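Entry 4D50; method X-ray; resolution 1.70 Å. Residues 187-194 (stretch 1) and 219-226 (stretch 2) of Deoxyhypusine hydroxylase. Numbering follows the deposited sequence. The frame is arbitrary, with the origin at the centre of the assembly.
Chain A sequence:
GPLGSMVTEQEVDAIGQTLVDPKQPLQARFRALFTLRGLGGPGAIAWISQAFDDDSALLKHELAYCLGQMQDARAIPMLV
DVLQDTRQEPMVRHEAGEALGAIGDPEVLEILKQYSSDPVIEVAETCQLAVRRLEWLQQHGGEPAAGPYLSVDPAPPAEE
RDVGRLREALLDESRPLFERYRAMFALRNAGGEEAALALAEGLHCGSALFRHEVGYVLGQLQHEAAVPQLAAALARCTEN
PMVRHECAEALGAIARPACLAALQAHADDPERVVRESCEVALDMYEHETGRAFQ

Stretch 1 187-194: LRNAGGEE
Stretch 2 219-226: GQLQHEAA

A single hydrogen bond spans this contact, and it is short: Arg 188 NH1 donates to Gln 220 OE1 at 2.6 Å with an N-H...acceptor angle of 162°. The acceptor lies at the guanidinium edge, near its plane, as a directed bond requires. Arg 188 CA-to-CB points sideways, yet the end comes nearer; chi1 t, chi2 t (-153°), chi3 p and chi4 -166° describe the path. Asn 189 (chi1 m, chi2 -4°) steadies the same group, its OD1 accepting from Arg 188 NE at 3.0 Å and from Arg 188 NH2 at 2.8 Å. CA-to-CB of Gln 220 points toward stretch 1, with chi1 m, chi2 t, chi3 -61°.

Both stretches begin at the end of a helix, 187-190 and 219-221, and turn out of it through a residue of positive phi: Gly 191 (59/-175) and Gln 222 (63/26). Gly 192 (84/179) follows as N-cap of the helix that starts at 193 and continues beyond the stretch, while 224-226 forms a 3-10 segment. The two stretches run in the same order, CA to CA 5.9 Å for Arg 188 and Leu 221, 6.0 Å for Glu 193 and Ala 225.

Leu 221 (chi1 t, chi2 p) packs against backbone and the aliphatic part of Arg 188. Its CA-to-CB points toward stretch 1, placing Leu 221 CD1 3.6 Å from Arg 188 O and 3.8 Å from Gly 191 CA, and Leu 221 CB 4.4 Å from Arg 188 CG. Positive phi favours glycine at 191 and 192.

Farther along, His 223 (chi1 t, chi2 -73°) lays one ring face beneath Gly 192 O and Glu 193 N. Glu 193 CA sits 4.1 Å from the His 223 ring centroid, 21° off the normal, a CH-pi contact. Ala 225 N donates to His 223 ND1 at 3.0 Å (166°), fixing the ring. Glu 193 (chi1 t, chi2 t, chi3 -79°) rests CG 4.0 Å from Ala 225 CB. Between them the stretches bury 358 Å², both sides summed; Arg 188, buried in the assembly, has 79 Å² covered and Leu 221 71 Å², the largest shares.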

# COMPACT_ATOMS: atom_id res chain seq x y z
N LEU A 187 6.80 12.86 8.82
CA LEU A 187 5.75 13.94 8.63
C LEU A 187 4.42 13.39 9.04
O LEU A 187 3.70 14.03 9.74
CB LEU A 187 5.77 14.45 7.22
CG LEU A 187 6.86 15.49 6.94
CD1 LEU A 187 7.12 15.62 5.45
CD2 LEU A 187 6.55 16.79 7.58
N ARG A 188 4.10 12.20 8.55
CA ARG A 188 2.87 11.52 8.86
C ARG A 188 2.74 11.37 10.40
O ARG A 188 1.73 11.73 11.00
CB ARG A 188 2.75 10.21 8.13
CG ARG A 188 1.54 9.42 8.63
CD ARG A 188 1.70 7.90 8.45
NE ARG A 188 2.78 7.38 9.28
CZ ARG A 188 3.33 6.18 9.14
NH1 ARG A 188 2.85 5.26 8.26
NH2 ARG A 188 4.28 5.85 9.99
N ASN A 189 3.83 10.92 11.05
CA ASN A 189 3.80 10.74 12.49
C ASN A 189 3.70 12.03 13.28
O ASN A 189 3.04 12.04 14.36
CB ASN A 189 5.09 10.03 12.92
CG ASN A 189 5.13 8.57 12.43
OD1 ASN A 189 4.20 8.02 11.83
ND2 ASN A 189 6.24 7.92 12.73
N ALA A 190 4.30 13.10 12.78
CA ALA A 190 4.18 14.45 13.39
C ALA A 190 2.77 14.94 13.45
O ALA A 190 2.28 15.46 14.53
CB ALA A 190 5.08 15.42 12.62
N GLY A 191 2.03 14.61 12.42
CA GLY A 191 0.64 15.03 12.26
C GLY A 191 0.40 16.51 12.23
O GLY A 191 1.30 17.32 12.28
N GLY A 192 -0.88 16.83 12.19
CA GLY A 192 -1.43 18.18 12.12
C GLY A 192 -1.48 18.73 10.70
O GLY A 192 -1.07 18.06 9.69
N GLU A 193 -2.00 19.97 10.61
CA GLU A 193 -2.29 20.60 9.34
C GLU A 193 -1.04 20.98 8.62
O GLU A 193 -0.92 20.75 7.42
CB GLU A 193 -3.24 21.81 9.55
CG GLU A 193 -3.30 22.81 8.40
CD GLU A 193 -4.07 24.07 8.78
OE1 GLU A 193 -5.28 24.00 8.77
OE2 GLU A 193 -3.42 25.12 9.00
N GLU A 194 -0.02 21.51 9.32
CA GLU A 194 1.20 21.90 8.65
C GLU A 194 1.88 20.66 7.98
O GLU A 194 2.38 20.75 6.87
CB GLU A 194 2.20 22.52 9.65
CG GLU A 194 3.32 23.28 8.99
CD GLU A 194 4.56 23.58 9.88
OE1 GLU A 194 4.55 23.32 11.09
OE2 GLU A 194 5.56 24.04 9.33
N GLY A 219 -3.73 9.25 3.28
CA GLY A 219 -4.85 8.43 3.64
C GLY A 219 -4.72 7.85 5.03
O GLY A 219 -5.73 7.65 5.77
N GLN A 220 -3.48 7.64 5.51
CA GLN A 220 -3.27 7.12 6.87
C GLN A 220 -3.45 8.22 7.86
O GLN A 220 -4.17 8.01 8.89
CB GLN A 220 -1.85 6.57 7.02
CG GLN A 220 -1.58 5.29 6.31
CD GLN A 220 -0.22 4.74 6.76
OE1 GLN A 220 0.83 5.37 6.59
NE2 GLN A 220 -0.27 3.60 7.39
N LEU A 221 -2.84 9.38 7.58
CA LEU A 221 -2.91 10.58 8.44
C LEU A 221 -4.38 11.05 8.52
O LEU A 221 -4.87 11.41 9.59
CB LEU A 221 -2.10 11.70 7.87
CG LEU A 221 -2.04 13.01 8.66
CD1 LEU A 221 -1.62 12.80 10.13
CD2 LEU A 221 -1.07 13.91 7.98
N GLN A 222 -5.09 10.95 7.41
CA GLN A 222 -6.55 11.20 7.48
C GLN A 222 -6.87 12.63 7.90
O GLN A 222 -7.97 12.88 8.45
CB GLN A 222 -7.26 10.17 8.42
CG GLN A 222 -8.01 9.09 7.68
CD GLN A 222 -8.94 8.27 8.57
OE1 GLN A 222 -8.79 7.07 8.70
NE2 GLN A 222 -9.92 8.93 9.19
N HIS A 223 -5.97 13.58 7.66
CA HIS A 223 -6.21 14.94 8.00
C HIS A 223 -6.89 15.64 6.82
O HIS A 223 -6.42 15.59 5.67
CB HIS A 223 -4.97 15.72 8.32
CG HIS A 223 -5.24 17.00 9.04
ND1 HIS A 223 -5.78 18.11 8.43
CD2 HIS A 223 -5.09 17.32 10.34
CE1 HIS A 223 -5.93 19.08 9.32
NE2 HIS A 223 -5.51 18.63 10.49
N GLU A 224 -8.00 16.30 7.13
CA GLU A 224 -8.88 16.86 6.12
C GLU A 224 -8.25 18.02 5.29
O GLU A 224 -8.75 18.36 4.22
CB GLU A 224 -10.16 17.35 6.86
CG GLU A 224 -11.45 17.35 6.07
CD GLU A 224 -12.66 17.71 6.94
OE1 GLU A 224 -12.72 17.30 8.13
OE2 GLU A 224 -13.58 18.40 6.41
N ALA A 225 -7.18 18.64 5.80
CA ALA A 225 -6.50 19.76 5.10
C ALA A 225 -5.95 19.30 3.76
O ALA A 225 -5.76 20.14 2.89
CB ALA A 225 -5.37 20.37 5.93
N ALA A 226 -5.74 17.99 3.62
CA ALA A 226 -5.17 17.39 2.38
C ALA A 226 -6.19 17.03 1.33
O ALA A 226 -5.80 16.76 0.21
CB ALA A 226 -4.39 16.13 2.70